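Local structure of phosphodiesterase (Salpingoeca rosetta, 7CJ3) at residues L78-A83 with V90-L95; M129-W134 with G169-S174; A190-V195 with S232-P237. The protein carries a bacteriorhodopsin-like transmembrane domain, a bundle of membrane-spanning helices that holds retinal in a pocket at its core. One frame throughout, in Å; residues are numbered along the deposited sequence.

Contact 1 (L78-A83 with V90-L95); sequences LAYVNA and VLSGIL. With OLC ((2R)-2,3-dihydroxypropyl (9Z)-octadec-9-enoate), chain Q.
Two torsions set up the meeting of Tyr80 with Ser92 and Gly93: the tyrosine ring is thrown anti to its own nitrogen (chi1 -175°), which carries it across to the next helix, while Ser92 OG sits between its nitrogen and carbonyl carbon (chi1 56°). The setting is a helical hairpin of the bacteriorhodopsin-like bundle, in which helix 58-81 ends, a short turn follows, and helix 86-111 runs back beside it. The backbones come close, with Tyr80 CA and Ser92 CA 5.3 Å apart, and the side chains that meet there are small: Ala79 CB touches Ser92 CB at 3.6 Å. No hydrogen bond joins the two segments; Ser92 OG instead turns back to the carbonyl oxygens of Lys88 and Arg89 in its own helix, so that a polar atom facing the neighbouring helix is satisfied locally. Beyond the serine, Gly93 has no side chain, and the edge of the Tyr80 ring meets its backbone directly, CD1 being 3.3 Å from Gly93 CA. On the outer side of the hairpin, Leu78, Val81 and Asn82 pack on Asn274 and Leu277 of the second subunit. One ring face of Tyr80 is covered by (2R)-2,3-dihydroxypropyl (9Z)-octadec-9-enoate, whose C3 stands 3.6 Å above the plane toward the rim, and at the phenol end Tyr80 OH lies 2.6 Å from the lipid's ester oxygen O20.

Contact 2 (M129-W134 with G169-S174); sequences MRYAEW and GGALSS. With RET (retinal), chain K.
Between 129-134 and 169-174 the backbones come closest at Tyr131 and Ala171, whose CA atoms stand 7.1 Å apart, a separation bridged from one side by an aromatic ring. With CG anti to the carbonyl carbon (chi1 -81°), Tyr131 presents a face to the other helix, and Ala171 CB sits over its middle, 3.6 Å from the centroid and 2° off the normal, a well-centred CH-pi contact. Toward its phenol end the same ring rests on backbone, OH lying 3.6 Å from Gly170 C. The pair belongs to the wall of the retinal pocket in this bacteriorhodopsin-like bundle: Gly170, with no side chain, brings its CA to 3.5 Å from C2 of the retinal ring, and Tyr131 turns an edge to C16. Trp134, one helical turn on, lays a face along the polyene, C12 being 3.6 Å above the indole plane, while Arg130 CG covers the opposite face. The carbonyl oxygen of Gly170 accepts from Ser173 OG and Ser174 OG, which reach it from opposite faces of the carbonyl plane, and also from Arg244 NH2. Arg130 itself forms a salt bridge with Glu254, and Trp134 NE1 makes a weak hydrogen bond to Asp261 OD2.

Contact 3 (A190-V195 with S232-P237); sequences ATYIYV and SWSIFP. With RET (retinal), chain K; OLC ((2R)-2,3-dihydroxypropyl (9Z)-octadec-9-enoate), chain O.
Tyr192 carries the largest share of the contact between 190-195 and 232-237, and the packing around its ring is tight at the hydroxyl end, by Ser234 and Trp233, but looser where Pro237 approaches. Extending away from its backbone nitrogen (chi1 172°), the phenol reaches the join between helices 219-233 and 235-245, where Tyr192 OH donates to Ser234 OG over 2.7 Å, the serine oxygen lying in the plane of the ring. Ser234 OG is also bonded to Val230 O, in the helix that leads into it. Farther along the ring edge, Trp233 CB lies 4.1 Å from Tyr192 CE1. Retinal fills the space beside these groups: its C18 methyl lies 3.4 Å from Tyr192 CB, while its C20 methyl stands 3.4 Å above the Trp233 indole, offset toward the rim. Phe236 adds a face to the polyene, with CD2 3.4 Å from C11. Pro237 is the loose partner, its CG over one face of the Tyr192 ring but 4.4 Å from CE2, though its CB and CD also touch retinal. The far side of helix 178-207 is covered by lipid. There a lipid chain runs past Ala190, Ile193 and Tyr194, approaching Tyr194 CB to 3.7 Å through C9, and Tyr194 OH is hydrogen-bonded to Asp158. Aromatic side chains closing on the polyene and the retinal ring, with a proline of helix 235-245 beside them, form a retinal pocket of the kind known from bacteriorhodopsin.

How the contacts relate
Contacts 2 and 3 contribute to one retinal pocket, whereas contact 1 stands apart. The centres of contacts 2 and 3 are about 14 Å apart, and the two meet directly where Trp134 CZ2 lies 3.6 Å from Phe236 CD1. Both touch retinal: Trp134 and Trp233 take the polyene between them, and Tyr131, Gly170, Tyr192 and Pro237 gather toward its ring end. Helices 153-173 and 178-207, consecutive in the chain, link the two contacts. Contact 1 lies across the chain's centre, about 29 Å from contact 2 and 27 Å from contact 3 between centres, and joins neighbouring helices beside the second subunit and lipid.

Contact 1 (L78-A83 with V90-L95)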
loop_
_atom_site.group_PDB
_atom_site.type_symbol
_atom_site.label_atom_id
_atom_site.label_comp_id
_atom_site.label_asym_id
_atom_site.label_seq_id
_atom_site.Cartn_x
_atom_site.Cartn_y
_atom_site.Cartn_z
ATOM N N LEU B 78 5.952 -13.757 -1.036
ATOM C CA LEU B 78 5.427 -14.602 -2.139
ATOM C C LEU B 78 6.468 -14.647 -3.263
ATOM O O LEU B 78 6.556 -15.676 -3.930
ATOM C CB LEU B 78 4.079 -14.072 -2.629
ATOM C CG LEU B 78 2.958 -14.044 -1.589
ATOM C CD1 LEU B 78 1.600 -13.760 -2.242
ATOM C CD2 LEU B 78 2.912 -15.346 -0.806
ATOM N N ALA B 79 7.245 -13.583 -3.443
ATOM C CA ALA B 79 8.333 -13.503 -4.443
ATOM C C ALA B 79 9.510 -14.386 -4.012
ATOM O O ALA B 79 10.211 -14.896 -4.909
ATOM C CB ALA B 79 8.764 -12.064 -4.629
ATOM N N TYR B 80 9.735 -14.551 -2.702
ATOM C CA TYR B 80 10.859 -15.341 -2.134
ATOM C C TYR B 80 10.550 -16.838 -2.252
ATOM O O TYR B 80 11.407 -17.595 -2.775
ATOM C CB TYR B 80 11.123 -14.983 -0.668
ATOM C CG TYR B 80 12.328 -15.680 -0.076
ATOM C CD1 TYR B 80 13.533 -15.009 0.085
ATOM C CD2 TYR B 80 12.289 -17.025 0.260
ATOM C CE1 TYR B 80 14.649 -15.639 0.603
ATOM C CE2 TYR B 80 13.404 -17.673 0.766
ATOM C CZ TYR B 80 14.588 -16.978 0.945
ATOM O OH TYR B 80 15.688 -17.624 1.438
ATOM N N VAL B 81 9.372 -17.245 -1.763
ATOM C CA VAL B 81 8.919 -18.666 -1.728
ATOM C C VAL B 81 8.838 -19.190 -3.167
ATOM O O VAL B 81 8.861 -20.408 -3.350
ATOM C CB VAL B 81 7.570 -18.831 -1.009
ATOM C CG1 VAL B 81 7.619 -18.314 0.418
ATOM C CG2 VAL B 81 6.430 -18.178 -1.776
ATOM N N ASN B 82 8.744 -18.302 -4.158
ATOM C CA ASN B 82 8.376 -18.605 -5.564
ATOM C C ASN B 82 9.498 -18.255 -6.519
ATOM O O ASN B 82 9.186 -18.114 -7.731
ATOM C CB ASN B 82 7.137 -17.821 -5.987
ATOM C CG ASN B 82 5.878 -18.640 -5.965
ATOM O OD1 ASN B 82 5.724 -19.539 -5.144
ATOM N ND2 ASN B 82 4.954 -18.296 -6.842
ATOM N N ALA B 83 10.750 -18.143 -6.063
ATOM C CA ALA B 83 11.863 -17.572 -6.858
ATOM C C ALA B 83 12.048 -18.375 -8.154
ATOM O O ALA B 83 12.078 -19.630 -8.084
ATOM C CB ALA B 83 13.127 -17.498 -6.043
ATOM N N VAL B 90 17.245 -14.384 -3.351
ATOM C CA VAL B 90 18.190 -13.549 -2.561
ATOM C C VAL B 90 17.707 -12.101 -2.604
ATOM O O VAL B 90 17.664 -11.450 -1.564
ATOM C CB VAL B 90 19.628 -13.666 -3.092
ATOM C CG1 VAL B 90 20.311 -12.317 -3.220
ATOM C CG2 VAL B 90 20.451 -14.599 -2.221
ATOM N N LEU B 91 17.318 -11.620 -3.786
ATOM C CA LEU B 91 16.944 -10.208 -4.004
ATOM C C LEU B 91 15.570 -9.966 -3.397
ATOM O O LEU B 91 15.435 -8.898 -2.808
ATOM C CB LEU B 91 16.995 -9.872 -5.495
ATOM C CG LEU B 91 18.398 -9.832 -6.112
ATOM C CD1 LEU B 91 18.305 -9.808 -7.641
ATOM C CD2 LEU B 91 19.226 -8.644 -5.578
ATOM N N SER B 92 14.607 -10.890 -3.516
ATOM C CA SER B 92 13.227 -10.707 -2.984
ATOM C C SER B 92 13.230 -10.851 -1.455
ATOM O O SER B 92 12.350 -10.249 -0.809
ATOM C CB SER B 92 12.237 -11.629 -3.623
ATOM O OG SER B 92 12.626 -12.991 -3.478
ATOM N N GLY B 93 14.191 -11.617 -0.915
ATOM C CA GLY B 93 14.388 -11.838 0.532
ATOM C C GLY B 93 14.800 -10.559 1.236
ATOM O O GLY B 93 14.161 -10.234 2.278
ATOM N N ILE B 94 15.778 -9.834 0.676
ATOM C CA ILE B 94 16.329 -8.554 1.240
ATOM C C ILE B 94 15.218 -7.489 1.280
ATOM O O ILE B 94 15.155 -6.691 2.253
ATOM C CB ILE B 94 17.579 -8.068 0.468
ATOM C CG1 ILE B 94 18.645 -9.166 0.344
ATOM C CG2 ILE B 94 18.153 -6.818 1.099
ATOM C CD1 ILE B 94 20.000 -8.722 -0.132
ATOM N N LEU B 95 14.335 -7.490 0.286
ATOM C CA LEU B 95 13.237 -6.500 0.227
ATOM C C LEU B 95 12.191 -6.820 1.307
ATOM O O LEU B 95 11.590 -5.870 1.863
ATOM C CB LEU B 95 12.677 -6.503 -1.197
ATOM C CG LEU B 95 13.685 -6.014 -2.235
ATOM C CD1 LEU B 95 13.046 -5.858 -3.609
ATOM C CD2 LEU B 95 14.343 -4.713 -1.792
HETATM C C18 OLC Q . 3.225 -9.997 6.523
HETATM C C10 OLC Q . 10.623 -9.063 8.797
HETATM C C9 OLC Q . 10.887 -10.023 7.899
HETATM C C17 OLC Q . 3.443 -9.132 7.754
HETATM C C11 OLC Q . 9.165 -8.790 9.070
HETATM C C8 OLC Q . 9.781 -10.775 7.172
HETATM C C24 OLC Q . 18.141 -19.584 6.251
HETATM C C16 OLC Q . 4.924 -8.770 8.011
HETATM C C12 OLC Q . 8.817 -7.925 10.277
HETATM C C7 OLC Q . 10.204 -12.132 6.617
HETATM C C15 OLC Q . 5.045 -7.853 9.260
HETATM C C13 OLC Q . 7.291 -8.025 10.512
HETATM C C6 OLC Q . 11.451 -12.102 5.742
HETATM C C14 OLC Q . 6.411 -7.220 9.537
HETATM C C5 OLC Q . 11.417 -13.267 4.722
HETATM C C4 OLC Q . 12.392 -14.411 5.002
HETATM C C3 OLC Q . 13.325 -14.705 3.827
HETATM C C2 OLC Q . 14.671 -15.283 4.288
HETATM C C21 OLC Q . 16.832 -17.956 4.860
HETATM C C1 OLC Q . 14.629 -16.803 4.447
HETATM C C22 OLC Q . 16.943 -19.435 5.279
HETATM O O19 OLC Q . 13.674 -17.371 4.963
HETATM O O25 OLC Q . 17.880 -20.293 7.484
HETATM O O23 OLC Q . 15.698 -19.903 5.835
HETATM O O20 OLC Q . 15.741 -17.653 3.993
#

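Contact 2 (M129-W134 with G169-S174)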
loop_
_atom_site.group_PDB
_atom_site.type_symbol
_atom_site.label_atom_id
_atom_site.label_comp_id
_atom_site.label_asym_id
_atom_site.label_seq_id
_atom_site.Cartn_x
_atom_site.Cartn_y
_atom_site.Cartn_z
ATOM N N MET B 129 13.421 7.221 15.451
ATOM C CA MET B 129 12.945 5.904 14.939
ATOM C C MET B 129 12.951 5.903 13.401
ATOM O O MET B 129 13.475 4.937 12.824
ATOM C CB MET B 129 11.554 5.560 15.480
ATOM C CG MET B 129 11.066 4.182 15.071
ATOM S SD MET B 129 12.002 2.802 15.760
ATOM C CE MET B 129 11.103 2.663 17.305
ATOM N N ARG B 130 12.454 6.959 12.757
ATOM C CA ARG B 130 12.545 7.080 11.277
ATOM C C ARG B 130 14.024 7.042 10.871
ATOM O O ARG B 130 14.367 6.192 10.018
ATOM C CB ARG B 130 11.831 8.306 10.722
ATOM C CG ARG B 130 11.736 8.291 9.199
ATOM C CD ARG B 130 10.683 9.258 8.657
ATOM N NE ARG B 130 10.799 10.575 9.271
ATOM C CZ ARG B 130 9.784 11.415 9.485
ATOM N NH1 ARG B 130 8.547 11.125 9.084
ATOM N NH2 ARG B 130 10.012 12.570 10.078
ATOM N N TYR B 131 14.871 7.866 11.494
ATOM C CA TYR B 131 16.333 7.875 11.218
ATOM C C TYR B 131 16.914 6.465 11.453
ATOM O O TYR B 131 17.655 5.982 10.566
ATOM C CB TYR B 131 17.032 8.976 12.025
ATOM C CG TYR B 131 16.943 10.356 11.418
ATOM C CD1 TYR B 131 17.694 10.701 10.284
ATOM C CD2 TYR B 131 16.142 11.339 11.982
ATOM C CE1 TYR B 131 17.629 11.965 9.718
ATOM C CE2 TYR B 131 16.074 12.618 11.438
ATOM C CZ TYR B 131 16.816 12.934 10.303
ATOM O OH TYR B 131 16.751 14.199 9.773
ATOM N N ALA B 132 16.543 5.788 12.542
ATOM C CA ALA B 132 16.977 4.400 12.838
ATOM C C ALA B 132 16.591 3.438 11.720
ATOM O O ALA B 132 17.444 2.698 11.247
ATOM C CB ALA B 132 16.393 3.944 14.152
ATOM N N GLU B 133 15.321 3.413 11.339
ATOM C CA GLU B 133 14.824 2.662 10.154
ATOM C C GLU B 133 15.703 2.929 8.909
ATOM O O GLU B 133 16.176 1.964 8.259
ATOM C CB GLU B 133 13.392 3.111 9.872
ATOM C CG GLU B 133 12.796 2.427 8.660
ATOM C CD GLU B 133 12.002 3.327 7.727
ATOM O OE1 GLU B 133 11.365 4.286 8.219
ATOM O OE2 GLU B 133 12.030 3.061 6.504
ATOM N N TRP B 134 15.880 4.215 8.566
ATOM C CA TRP B 134 16.673 4.669 7.399
ATOM C C TRP B 134 18.100 4.097 7.475
ATOM O O TRP B 134 18.583 3.563 6.433
ATOM C CB TRP B 134 16.649 6.202 7.263
ATOM C CG TRP B 134 15.326 6.772 6.821
ATOM C CD1 TRP B 134 14.193 6.068 6.490
ATOM C CD2 TRP B 134 14.981 8.168 6.674
ATOM N NE1 TRP B 134 13.179 6.928 6.155
ATOM C CE2 TRP B 134 13.634 8.221 6.249
ATOM C CE3 TRP B 134 15.671 9.377 6.827
ATOM C CZ2 TRP B 134 12.976 9.429 6.016
ATOM C CZ3 TRP B 134 15.028 10.570 6.557
ATOM C CH2 TRP B 134 13.682 10.587 6.200
ATOM N N GLY B 169 24.340 12.641 9.957
ATOM C CA GLY B 169 24.484 14.063 9.596
ATOM C C GLY B 169 23.147 14.792 9.564
ATOM O O GLY B 169 23.003 15.862 10.232
ATOM N N GLY B 170 22.175 14.245 8.832
ATOM C CA GLY B 170 20.825 14.830 8.774
ATOM C C GLY B 170 20.269 15.060 10.163
ATOM O O GLY B 170 19.841 16.192 10.469
ATOM N N ALA B 171 20.280 14.004 10.993
ATOM C CA ALA B 171 19.690 14.007 12.348
ATOM C C ALA B 171 20.431 14.993 13.259
ATOM O O ALA B 171 19.755 15.833 13.888
ATOM C CB ALA B 171 19.712 12.611 12.910
ATOM N N LEU B 172 21.769 14.878 13.332
ATOM C CA LEU B 172 22.640 15.754 14.151
ATOM C C LEU B 172 22.345 17.211 13.783
ATOM O O LEU B 172 22.105 18.038 14.691
ATOM C CB LEU B 172 24.091 15.353 13.875
ATOM C CG LEU B 172 25.199 16.248 14.441
ATOM C CD1 LEU B 172 25.095 16.344 15.966
ATOM C CD2 LEU B 172 26.579 15.731 14.022
ATOM N N SER B 173 22.295 17.503 12.486
ATOM C CA SER B 173 22.222 18.884 11.959
ATOM C C SER B 173 20.971 19.581 12.502
ATOM O O SER B 173 20.985 20.823 12.606
ATOM C CB SER B 173 22.293 18.897 10.455
ATOM O OG SER B 173 21.012 18.737 9.879
ATOM N N SER B 174 19.939 18.811 12.855
ATOM C CA SER B 174 18.612 19.333 13.267
ATOM C C SER B 174 18.680 19.900 14.690
ATOM O O SER B 174 17.712 20.603 15.073
ATOM C CB SER B 174 17.553 18.272 13.149
ATOM O OG SER B 174 17.694 17.566 11.937
HETATM C C1 RET K . 18.422 13.723 4.982
HETATM C C2 RET K . 19.184 14.851 5.679
HETATM C C3 RET K . 19.452 16.012 4.830
HETATM C C4 RET K . 20.208 15.610 3.582
HETATM C C5 RET K . 19.841 14.268 3.011
HETATM C C6 RET K . 18.927 13.438 3.570
HETATM C C7 RET K . 18.485 12.256 2.814
HETATM C C8 RET K . 17.676 11.204 3.230
HETATM C C9 RET K . 17.443 9.960 2.573
HETATM C C10 RET K . 16.629 8.941 3.129
HETATM C C11 RET K . 16.169 7.765 2.525
HETATM C C12 RET K . 15.281 6.808 3.004
HETATM C C13 RET K . 14.886 5.612 2.382
HETATM C C14 RET K . 14.065 4.715 3.040
HETATM C C15 RET K . 13.992 3.278 2.787
HETATM C C16 RET K . 18.623 12.498 5.893
HETATM C C17 RET K . 16.928 14.094 4.967
HETATM C C18 RET K . 20.621 13.968 1.748
HETATM C C19 RET K . 18.042 9.672 1.230
HETATM C C20 RET K . 15.361 5.359 0.984
#

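Contact 3 (A190-V195 with S232-P237)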
loop_
_atom_site.group_PDB
_atom_site.type_symbol
_atom_site.label_atom_id
_atom_site.label_comp_id
_atom_site.label_asym_id
_atom_site.label_seq_id
_atom_site.Cartn_x
_atom_site.Cartn_y
_atom_site.Cartn_z
ATOM N N ALA B 190 25.854 16.836 0.093
ATOM C CA ALA B 190 26.986 16.649 -0.847
ATOM C C ALA B 190 27.316 15.162 -0.978
ATOM O O ALA B 190 27.585 14.703 -2.079
ATOM C CB ALA B 190 28.176 17.442 -0.389
ATOM N N THR B 191 27.308 14.431 0.127
ATOM C CA THR B 191 27.590 12.975 0.157
ATOM C C THR B 191 26.462 12.226 -0.565
ATOM O O THR B 191 26.752 11.283 -1.338
ATOM C CB THR B 191 27.702 12.500 1.603
ATOM O OG1 THR B 191 28.486 13.465 2.308
ATOM C CG2 THR B 191 28.298 11.116 1.697
ATOM N N TYR B 192 25.214 12.643 -0.330
ATOM C CA TYR B 192 24.023 12.112 -1.041
ATOM C C TYR B 192 24.234 12.202 -2.566
ATOM O O TYR B 192 23.846 11.210 -3.259
ATOM C CB TYR B 192 22.734 12.798 -0.577
ATOM C CG TYR B 192 21.538 12.419 -1.416
ATOM C CD1 TYR B 192 20.821 11.250 -1.162
ATOM C CD2 TYR B 192 21.146 13.200 -2.497
ATOM C CE1 TYR B 192 19.729 10.890 -1.940
ATOM C CE2 TYR B 192 20.052 12.854 -3.273
ATOM C CZ TYR B 192 19.345 11.693 -3.004
ATOM O OH TYR B 192 18.284 11.360 -3.787
ATOM N N ILE B 193 24.815 13.308 -3.082
ATOM C CA ILE B 193 25.150 13.451 -4.534
ATOM C C ILE B 193 26.216 12.397 -4.897
ATOM O O ILE B 193 26.038 11.673 -5.910
ATOM C CB ILE B 193 25.648 14.866 -4.902
ATOM C CG1 ILE B 193 24.703 15.989 -4.479
ATOM C CG2 ILE B 193 25.945 14.957 -6.399
ATOM C CD1 ILE B 193 23.354 15.900 -5.118
ATOM N N TYR B 194 27.306 12.341 -4.120
ATOM C CA TYR B 194 28.407 11.374 -4.319
ATOM C C TYR B 194 27.809 9.961 -4.418
ATOM O O TYR B 194 28.206 9.163 -5.303
ATOM C CB TYR B 194 29.442 11.533 -3.203
ATOM C CG TYR B 194 30.412 10.381 -3.102
ATOM C CD1 TYR B 194 31.595 10.362 -3.825
ATOM C CD2 TYR B 194 30.127 9.295 -2.292
ATOM C CE1 TYR B 194 32.469 9.286 -3.754
ATOM C CE2 TYR B 194 30.969 8.197 -2.235
ATOM C CZ TYR B 194 32.149 8.198 -2.958
ATOM O OH TYR B 194 32.971 7.114 -2.859
ATOM N N VAL B 195 26.862 9.661 -3.529
ATOM C CA VAL B 195 26.208 8.328 -3.405
ATOM C C VAL B 195 25.380 8.044 -4.665
ATOM O O VAL B 195 25.549 6.937 -5.259
ATOM C CB VAL B 195 25.349 8.272 -2.124
ATOM C CG1 VAL B 195 24.335 7.135 -2.152
ATOM C CG2 VAL B 195 26.206 8.182 -0.866
ATOM N N SER B 232 12.696 8.846 -6.090
ATOM C CA SER B 232 12.100 8.598 -4.749
ATOM C C SER B 232 12.972 9.162 -3.618
ATOM O O SER B 232 12.437 9.878 -2.796
ATOM C CB SER B 232 11.831 7.136 -4.549
ATOM O OG SER B 232 12.992 6.354 -4.753
ATOM N N TRP B 233 14.270 8.854 -3.587
ATOM C CA TRP B 233 15.165 9.164 -2.443
ATOM C C TRP B 233 15.366 10.672 -2.337
ATOM O O TRP B 233 15.697 11.159 -1.236
ATOM C CB TRP B 233 16.530 8.490 -2.587
ATOM C CG TRP B 233 16.569 7.009 -2.379
ATOM C CD1 TRP B 233 15.626 6.078 -2.713
ATOM C CD2 TRP B 233 17.676 6.274 -1.836
ATOM N NE1 TRP B 233 16.068 4.817 -2.403
ATOM C CE2 TRP B 233 17.319 4.909 -1.861
ATOM C CE3 TRP B 233 18.936 6.638 -1.355
ATOM C CZ2 TRP B 233 18.185 3.913 -1.417
ATOM C CZ3 TRP B 233 19.786 5.655 -0.906
ATOM C CH2 TRP B 233 19.411 4.311 -0.940
ATOM N N SER B 234 15.230 11.392 -3.447
ATOM C CA SER B 234 15.507 12.849 -3.503
ATOM C C SER B 234 14.426 13.609 -2.748
ATOM O O SER B 234 14.628 14.767 -2.455
ATOM C CB SER B 234 15.624 13.306 -4.903
ATOM O OG SER B 234 16.897 12.942 -5.429
ATOM N N ILE B 235 13.329 12.959 -2.402
ATOM C CA ILE B 235 12.188 13.672 -1.774
ATOM C C ILE B 235 12.548 14.013 -0.335
ATOM O O ILE B 235 12.166 15.084 0.117
ATOM C CB ILE B 235 10.888 12.868 -1.953
ATOM C CG1 ILE B 235 10.485 12.915 -3.423
ATOM C CG2 ILE B 235 9.784 13.386 -1.060
ATOM C CD1 ILE B 235 9.767 11.689 -3.861
ATOM N N PHE B 236 13.327 13.177 0.334
ATOM C CA PHE B 236 13.661 13.379 1.778
ATOM C C PHE B 236 14.456 14.671 1.963
ATOM O O PHE B 236 13.997 15.555 2.679
ATOM C CB PHE B 236 14.329 12.133 2.354
ATOM C CG PHE B 236 13.521 10.895 2.093
ATOM C CD1 PHE B 236 12.311 10.701 2.744
ATOM C CD2 PHE B 236 13.934 9.970 1.153
ATOM C CE1 PHE B 236 11.555 9.573 2.494
ATOM C CE2 PHE B 236 13.166 8.850 0.897
ATOM C CZ PHE B 236 11.981 8.652 1.571
ATOM N N PRO B 237 15.622 14.849 1.294
ATOM C CA PRO B 237 16.384 16.087 1.420
ATOM C C PRO B 237 15.525 17.298 1.053
ATOM O O PRO B 237 15.667 18.315 1.703
ATOM C CB PRO B 237 17.560 15.931 0.452
ATOM C CG PRO B 237 17.220 14.745 -0.431
ATOM C CD PRO B 237 16.258 13.895 0.373
HETATM C C1 RET K . 18.422 13.723 4.982
HETATM C C2 RET K . 19.184 14.851 5.679
HETATM C C3 RET K . 19.452 16.012 4.830
HETATM C C4 RET K . 20.208 15.610 3.582
HETATM C C5 RET K . 19.841 14.268 3.011
HETATM C C6 RET K . 18.927 13.438 3.570
HETATM C C7 RET K . 18.485 12.256 2.814
HETATM C C8 RET K . 17.676 11.204 3.230
HETATM C C9 RET K . 17.443 9.960 2.573
HETATM C C10 RET K . 16.629 8.941 3.129
HETATM C C11 RET K . 16.169 7.765 2.525
HETATM C C12 RET K . 15.281 6.808 3.004
HETATM C C13 RET K . 14.886 5.612 2.382
HETATM C C14 RET K . 14.065 4.715 3.040
HETATM C C15 RET K . 13.992 3.278 2.787
HETATM C C16 RET K . 18.623 12.498 5.893
HETATM C C17 RET K . 16.928 14.094 4.967
HETATM C C18 RET K . 20.621 13.968 1.748
HETATM C C19 RET K . 18.042 9.672 1.230
HETATM C C20 RET K . 15.361 5.359 0.984
HETATM C C18 OLC O . 26.342 22.800 -0.816
HETATM C C10 OLC O . 29.835 15.777 -4.332
HETATM C C9 OLC O . 30.416 14.700 -4.864
HETATM C C17 OLC O . 27.775 22.679 -1.311
HETATM C C11 OLC O . 29.270 16.929 -5.120
HETATM C C8 OLC O . 30.623 14.507 -6.338
HETATM C C24 OLC O . 37.535 12.906 -11.585
HETATM C C16 OLC O . 28.064 21.228 -1.715
HETATM C C12 OLC O . 29.245 18.164 -4.225
HETATM C C7 OLC O . 31.215 13.125 -6.647
HETATM C C15 OLC O . 28.786 21.074 -3.070
HETATM C C13 OLC O . 27.871 18.829 -4.064
HETATM C C6 OLC O . 31.926 13.230 -7.989
HETATM C C14 OLC O . 27.936 20.368 -4.157
HETATM C C5 OLC O . 31.926 11.967 -8.832
HETATM C C4 OLC O . 32.597 10.835 -8.094
HETATM C C3 OLC O . 34.111 10.985 -7.877
HETATM C C2 OLC O . 34.917 11.113 -9.185
HETATM C C21 OLC O . 38.019 10.518 -10.980
HETATM C C1 OLC O . 36.333 10.555 -9.061
HETATM C C22 OLC O . 37.427 11.446 -12.052
HETATM O O19 OLC O . 36.944 10.630 -8.008
HETATM O O25 OLC O . 36.334 13.636 -11.865
HETATM O O23 OLC O . 38.093 11.246 -13.322
HETATM O O20 OLC O . 36.991 9.906 -10.197
#